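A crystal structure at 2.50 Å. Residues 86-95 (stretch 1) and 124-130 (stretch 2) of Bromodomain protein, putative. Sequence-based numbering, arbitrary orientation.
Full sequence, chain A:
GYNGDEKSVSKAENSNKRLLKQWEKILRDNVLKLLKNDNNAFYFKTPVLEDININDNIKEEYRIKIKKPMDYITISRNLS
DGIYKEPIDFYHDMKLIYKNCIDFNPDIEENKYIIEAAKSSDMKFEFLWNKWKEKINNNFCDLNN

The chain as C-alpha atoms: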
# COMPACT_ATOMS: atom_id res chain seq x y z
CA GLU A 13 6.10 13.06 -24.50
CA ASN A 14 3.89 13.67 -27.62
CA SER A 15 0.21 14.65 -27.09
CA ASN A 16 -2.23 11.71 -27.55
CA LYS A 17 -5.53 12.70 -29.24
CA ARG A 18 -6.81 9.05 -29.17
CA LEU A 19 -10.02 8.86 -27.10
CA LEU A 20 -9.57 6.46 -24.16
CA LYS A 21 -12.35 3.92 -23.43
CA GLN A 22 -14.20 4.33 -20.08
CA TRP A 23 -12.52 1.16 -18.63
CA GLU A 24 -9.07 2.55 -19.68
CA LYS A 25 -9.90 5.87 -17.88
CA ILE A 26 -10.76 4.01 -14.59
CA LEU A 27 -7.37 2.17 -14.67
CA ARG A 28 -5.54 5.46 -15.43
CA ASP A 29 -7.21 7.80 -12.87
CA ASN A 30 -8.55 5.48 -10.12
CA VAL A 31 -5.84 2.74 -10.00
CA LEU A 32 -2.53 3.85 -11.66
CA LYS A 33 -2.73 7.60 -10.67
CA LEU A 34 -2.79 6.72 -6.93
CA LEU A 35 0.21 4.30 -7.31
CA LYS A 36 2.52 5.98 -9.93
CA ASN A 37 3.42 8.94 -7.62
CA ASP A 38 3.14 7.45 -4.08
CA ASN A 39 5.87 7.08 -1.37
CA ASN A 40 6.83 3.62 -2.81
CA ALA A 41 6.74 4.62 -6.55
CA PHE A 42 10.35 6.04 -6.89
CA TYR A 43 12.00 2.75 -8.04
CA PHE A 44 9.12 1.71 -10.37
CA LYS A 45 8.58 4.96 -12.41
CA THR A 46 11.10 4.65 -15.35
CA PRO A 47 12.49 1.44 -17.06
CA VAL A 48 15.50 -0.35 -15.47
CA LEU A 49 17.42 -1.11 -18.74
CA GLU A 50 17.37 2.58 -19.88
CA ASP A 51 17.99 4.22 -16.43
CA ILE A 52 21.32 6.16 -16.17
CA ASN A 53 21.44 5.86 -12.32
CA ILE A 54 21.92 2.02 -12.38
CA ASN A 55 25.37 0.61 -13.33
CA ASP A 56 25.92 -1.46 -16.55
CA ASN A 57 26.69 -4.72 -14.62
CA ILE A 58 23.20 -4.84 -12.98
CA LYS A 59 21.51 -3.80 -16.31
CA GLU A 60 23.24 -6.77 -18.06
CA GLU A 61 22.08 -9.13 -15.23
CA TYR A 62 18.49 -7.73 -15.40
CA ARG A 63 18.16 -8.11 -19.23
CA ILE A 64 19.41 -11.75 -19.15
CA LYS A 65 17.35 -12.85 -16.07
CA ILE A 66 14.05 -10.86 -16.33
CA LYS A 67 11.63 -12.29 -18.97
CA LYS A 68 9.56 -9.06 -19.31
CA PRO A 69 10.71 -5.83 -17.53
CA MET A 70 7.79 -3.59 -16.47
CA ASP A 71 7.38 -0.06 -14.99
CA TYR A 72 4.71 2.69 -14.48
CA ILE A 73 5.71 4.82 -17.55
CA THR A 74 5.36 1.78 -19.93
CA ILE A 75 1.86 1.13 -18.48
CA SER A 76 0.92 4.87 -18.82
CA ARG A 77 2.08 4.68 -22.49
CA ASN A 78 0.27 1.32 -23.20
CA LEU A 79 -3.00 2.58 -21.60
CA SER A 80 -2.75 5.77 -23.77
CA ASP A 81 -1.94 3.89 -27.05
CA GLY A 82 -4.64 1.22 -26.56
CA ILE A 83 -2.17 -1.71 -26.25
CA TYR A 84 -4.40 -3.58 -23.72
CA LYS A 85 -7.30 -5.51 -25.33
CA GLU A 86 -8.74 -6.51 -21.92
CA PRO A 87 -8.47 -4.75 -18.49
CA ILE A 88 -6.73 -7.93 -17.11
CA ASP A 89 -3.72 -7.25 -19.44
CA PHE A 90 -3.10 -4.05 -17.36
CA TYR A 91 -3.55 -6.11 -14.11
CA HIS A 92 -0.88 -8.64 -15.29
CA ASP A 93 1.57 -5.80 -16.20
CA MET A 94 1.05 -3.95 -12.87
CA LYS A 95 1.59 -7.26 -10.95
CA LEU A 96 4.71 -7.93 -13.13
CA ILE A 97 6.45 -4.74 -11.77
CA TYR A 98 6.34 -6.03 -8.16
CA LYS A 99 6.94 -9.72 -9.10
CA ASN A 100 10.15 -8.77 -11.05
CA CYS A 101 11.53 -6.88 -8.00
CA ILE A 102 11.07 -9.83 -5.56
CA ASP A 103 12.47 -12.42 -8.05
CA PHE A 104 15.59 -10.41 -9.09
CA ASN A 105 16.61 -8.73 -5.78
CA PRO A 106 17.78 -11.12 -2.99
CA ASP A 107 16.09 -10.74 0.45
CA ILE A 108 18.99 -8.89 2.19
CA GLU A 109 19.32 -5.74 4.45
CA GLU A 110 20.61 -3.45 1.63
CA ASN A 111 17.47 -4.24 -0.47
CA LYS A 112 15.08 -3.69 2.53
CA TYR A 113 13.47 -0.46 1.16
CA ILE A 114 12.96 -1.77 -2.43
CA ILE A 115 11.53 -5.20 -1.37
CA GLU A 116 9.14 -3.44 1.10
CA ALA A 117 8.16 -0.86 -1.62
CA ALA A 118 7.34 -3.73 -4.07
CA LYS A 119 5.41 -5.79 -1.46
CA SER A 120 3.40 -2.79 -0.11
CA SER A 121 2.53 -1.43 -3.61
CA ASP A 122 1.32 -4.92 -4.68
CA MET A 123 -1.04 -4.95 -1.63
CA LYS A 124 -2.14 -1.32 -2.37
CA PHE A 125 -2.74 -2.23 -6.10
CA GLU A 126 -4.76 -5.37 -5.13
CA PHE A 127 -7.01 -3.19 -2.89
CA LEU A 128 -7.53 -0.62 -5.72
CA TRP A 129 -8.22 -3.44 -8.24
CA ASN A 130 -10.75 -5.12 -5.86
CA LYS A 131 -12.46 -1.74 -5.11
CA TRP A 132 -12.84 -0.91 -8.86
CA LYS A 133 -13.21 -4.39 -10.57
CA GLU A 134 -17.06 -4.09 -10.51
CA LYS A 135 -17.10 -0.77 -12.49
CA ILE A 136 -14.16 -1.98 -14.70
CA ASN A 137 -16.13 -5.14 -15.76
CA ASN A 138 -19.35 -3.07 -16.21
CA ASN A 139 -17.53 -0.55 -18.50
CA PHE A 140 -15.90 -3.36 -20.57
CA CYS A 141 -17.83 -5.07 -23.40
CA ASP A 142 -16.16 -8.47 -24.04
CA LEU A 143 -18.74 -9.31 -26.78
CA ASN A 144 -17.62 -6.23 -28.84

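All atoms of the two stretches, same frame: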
# COMPACT_ATOMS: atom_id res chain seq x y z
N GLU A 86 -7.91 -6.18 -23.08
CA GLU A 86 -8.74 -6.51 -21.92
C GLU A 86 -8.17 -5.80 -20.69
O GLU A 86 -6.95 -5.65 -20.60
CB GLU A 86 -8.75 -8.04 -21.69
CG GLU A 86 -9.67 -8.81 -22.62
CD GLU A 86 -9.95 -10.23 -22.19
OE1 GLU A 86 -9.05 -11.09 -22.34
OE2 GLU A 86 -11.08 -10.49 -21.71
N PRO A 87 -9.01 -5.40 -19.70
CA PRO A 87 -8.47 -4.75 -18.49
C PRO A 87 -7.49 -5.61 -17.68
O PRO A 87 -6.63 -5.05 -17.00
CB PRO A 87 -9.72 -4.43 -17.66
CG PRO A 87 -10.85 -4.45 -18.63
CD PRO A 87 -10.49 -5.49 -19.64
N ILE A 88 -7.60 -6.95 -17.78
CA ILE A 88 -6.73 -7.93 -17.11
C ILE A 88 -5.27 -7.86 -17.59
O ILE A 88 -4.37 -8.23 -16.84
CB ILE A 88 -7.33 -9.37 -17.21
CG1 ILE A 88 -6.83 -10.29 -16.08
CG2 ILE A 88 -7.10 -9.99 -18.60
CD1 ILE A 88 -7.53 -10.12 -14.73
N ASP A 89 -5.05 -7.40 -18.84
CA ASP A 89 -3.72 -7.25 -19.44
C ASP A 89 -2.93 -6.16 -18.70
O ASP A 89 -1.71 -6.26 -18.57
CB ASP A 89 -3.82 -6.95 -20.94
CG ASP A 89 -4.51 -8.02 -21.78
OD1 ASP A 89 -4.37 -9.22 -21.45
OD2 ASP A 89 -5.14 -7.65 -22.79
N PHE A 90 -3.65 -5.14 -18.17
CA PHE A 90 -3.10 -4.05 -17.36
C PHE A 90 -2.77 -4.61 -15.97
O PHE A 90 -1.71 -4.28 -15.43
CB PHE A 90 -4.13 -2.89 -17.27
CG PHE A 90 -3.99 -1.94 -16.10
CD1 PHE A 90 -4.62 -2.20 -14.89
CD2 PHE A 90 -3.27 -0.76 -16.23
CE1 PHE A 90 -4.50 -1.32 -13.81
CE2 PHE A 90 -3.15 0.13 -15.15
CZ PHE A 90 -3.77 -0.16 -13.95
N TYR A 91 -3.68 -5.44 -15.41
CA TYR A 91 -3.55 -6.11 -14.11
C TYR A 91 -2.27 -6.96 -14.09
O TYR A 91 -1.50 -6.86 -13.13
CB TYR A 91 -4.80 -6.98 -13.82
CG TYR A 91 -4.68 -7.88 -12.62
CD1 TYR A 91 -5.00 -7.43 -11.34
CD2 TYR A 91 -4.26 -9.20 -12.75
CE1 TYR A 91 -4.87 -8.26 -10.23
CE2 TYR A 91 -4.11 -10.04 -11.64
CZ TYR A 91 -4.43 -9.56 -10.38
OH TYR A 91 -4.30 -10.37 -9.28
N HIS A 92 -2.05 -7.77 -15.14
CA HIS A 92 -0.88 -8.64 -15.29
C HIS A 92 0.42 -7.85 -15.37
O HIS A 92 1.42 -8.28 -14.79
CB HIS A 92 -1.03 -9.57 -16.51
CG HIS A 92 -2.07 -10.64 -16.34
ND1 HIS A 92 -2.71 -11.19 -17.44
CD2 HIS A 92 -2.56 -11.22 -15.22
CE1 HIS A 92 -3.56 -12.08 -16.95
NE2 HIS A 92 -3.50 -12.13 -15.62
N ASP A 93 0.40 -6.69 -16.06
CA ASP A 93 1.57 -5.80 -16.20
C ASP A 93 1.90 -5.09 -14.89
O ASP A 93 3.08 -4.99 -14.54
CB ASP A 93 1.38 -4.80 -17.35
CG ASP A 93 1.83 -5.28 -18.73
OD1 ASP A 93 2.23 -6.46 -18.85
OD2 ASP A 93 1.80 -4.47 -19.67
N MET A 94 0.87 -4.62 -14.16
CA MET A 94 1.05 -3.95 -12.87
C MET A 94 1.64 -4.93 -11.86
O MET A 94 2.58 -4.57 -11.16
CB MET A 94 -0.27 -3.36 -12.35
CG MET A 94 -0.75 -2.14 -13.13
SD MET A 94 0.16 -0.62 -12.77
CE MET A 94 -0.68 -0.08 -11.32
N LYS A 95 1.12 -6.18 -11.83
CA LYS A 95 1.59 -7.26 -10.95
C LYS A 95 3.03 -7.67 -11.30
O LYS A 95 3.79 -8.03 -10.40
CB LYS A 95 0.67 -8.49 -11.04
CG LYS A 95 -0.67 -8.35 -10.29
CD LYS A 95 -0.57 -8.51 -8.77
CE LYS A 95 -0.56 -9.95 -8.30
NZ LYS A 95 -0.53 -10.04 -6.81
N LYS A 124 -1.40 -2.56 -2.08
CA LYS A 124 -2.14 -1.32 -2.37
C LYS A 124 -2.86 -1.44 -3.73
O LYS A 124 -4.02 -1.04 -3.82
CB LYS A 124 -1.20 -0.10 -2.34
CG LYS A 124 -1.93 1.24 -2.42
CD LYS A 124 -0.98 2.42 -2.52
CE LYS A 124 -1.73 3.69 -2.84
NZ LYS A 124 -0.84 4.88 -2.83
N PHE A 125 -2.18 -2.01 -4.76
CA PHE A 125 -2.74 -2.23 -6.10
C PHE A 125 -3.90 -3.21 -6.05
O PHE A 125 -4.93 -2.97 -6.69
CB PHE A 125 -1.66 -2.69 -7.11
CG PHE A 125 -2.22 -3.27 -8.39
CD1 PHE A 125 -2.83 -2.45 -9.33
CD2 PHE A 125 -2.17 -4.63 -8.64
CE1 PHE A 125 -3.38 -2.98 -10.50
CE2 PHE A 125 -2.71 -5.17 -9.81
CZ PHE A 125 -3.32 -4.34 -10.73
N GLU A 126 -3.74 -4.33 -5.30
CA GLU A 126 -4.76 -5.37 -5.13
C GLU A 126 -6.03 -4.82 -4.48
O GLU A 126 -7.12 -5.27 -4.83
CB GLU A 126 -4.21 -6.57 -4.34
CG GLU A 126 -3.43 -7.56 -5.19
CD GLU A 126 -4.20 -8.36 -6.22
OE1 GLU A 126 -5.41 -8.64 -6.00
OE2 GLU A 126 -3.59 -8.75 -7.24
N PHE A 127 -5.88 -3.85 -3.55
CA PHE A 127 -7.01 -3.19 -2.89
C PHE A 127 -7.75 -2.34 -3.92
O PHE A 127 -8.97 -2.43 -4.02
CB PHE A 127 -6.54 -2.32 -1.70
CG PHE A 127 -7.59 -1.39 -1.13
CD1 PHE A 127 -7.73 -0.09 -1.61
CD2 PHE A 127 -8.45 -1.83 -0.13
CE1 PHE A 127 -8.72 0.76 -1.09
CE2 PHE A 127 -9.43 -0.97 0.39
CZ PHE A 127 -9.55 0.31 -0.09
N LEU A 128 -7.00 -1.52 -4.68
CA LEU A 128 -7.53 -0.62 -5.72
C LEU A 128 -8.18 -1.38 -6.87
O LEU A 128 -9.17 -0.90 -7.43
CB LEU A 128 -6.43 0.33 -6.24
CG LEU A 128 -5.99 1.44 -5.27
CD1 LEU A 128 -4.65 2.01 -5.69
CD2 LEU A 128 -7.04 2.54 -5.16
N TRP A 129 -7.66 -2.58 -7.20
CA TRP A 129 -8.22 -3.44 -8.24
C TRP A 129 -9.52 -4.06 -7.76
O TRP A 129 -10.48 -4.11 -8.52
CB TRP A 129 -7.22 -4.52 -8.68
CG TRP A 129 -7.74 -5.42 -9.76
CD1 TRP A 129 -8.31 -6.65 -9.60
CD2 TRP A 129 -7.77 -5.14 -11.17
NE1 TRP A 129 -8.69 -7.16 -10.82
CE2 TRP A 129 -8.37 -6.25 -11.80
CE3 TRP A 129 -7.35 -4.06 -11.96
CZ2 TRP A 129 -8.54 -6.32 -13.19
CZ3 TRP A 129 -7.52 -4.12 -13.33
CH2 TRP A 129 -8.12 -5.24 -13.93
N ASN A 130 -9.57 -4.51 -6.49
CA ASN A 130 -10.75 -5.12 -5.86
C ASN A 130 -11.88 -4.10 -5.69
O ASN A 130 -13.05 -4.45 -5.89
CB ASN A 130 -10.38 -5.75 -4.52
CG ASN A 130 -10.72 -7.22 -4.43
OD1 ASN A 130 -11.69 -7.62 -3.77
ND2 ASN A 130 -9.91 -8.06 -5.06

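A single carboxylate oxygen, OE2 of Glu 126, takes two hydrogen bonds from the facing helix: a short one from the hydroxyl of Tyr 91 (OH to OE2, 2.7 Å) and a weak one from the ammonium of Lys 95 (NZ to OE2 of Glu 126, 3.3 Å), the latter also a salt bridge. The CA-to-CB bonds of Glu 126 and Lys 95 both point sideways, but their side chains bend so that the charged ends meet beside the apolar contact. The two helices run nearly antiparallel (167°), their axes 11.2 Å apart at closest approach. Phe 125 enters as a knob among Phe 90, Tyr 91, Met 94 and Lys 95. Met 94 CB lies over one face of the Phe 125 ring, 3.6 Å from Phe 125 CZ, whereas Phe 90 CE1 meets the ring edge, 3.9 Å from Phe 125 CE1. One turn on, Trp 129 receives Tyr 91 in a CH-pi contact, CB of Tyr 91 standing 3.8 Å from the centroid of the Trp 129 six-membered ring and nearly above it. The Tyr 91 ring lies against both Phe 125 and Trp 129, oblique to each: its CD1 is 3.6 Å from Phe 125 CE2 and 3.6 Å from Trp 129 CE2. Trp 129 CH2 also approaches Pro 87 O at 3.4 Å.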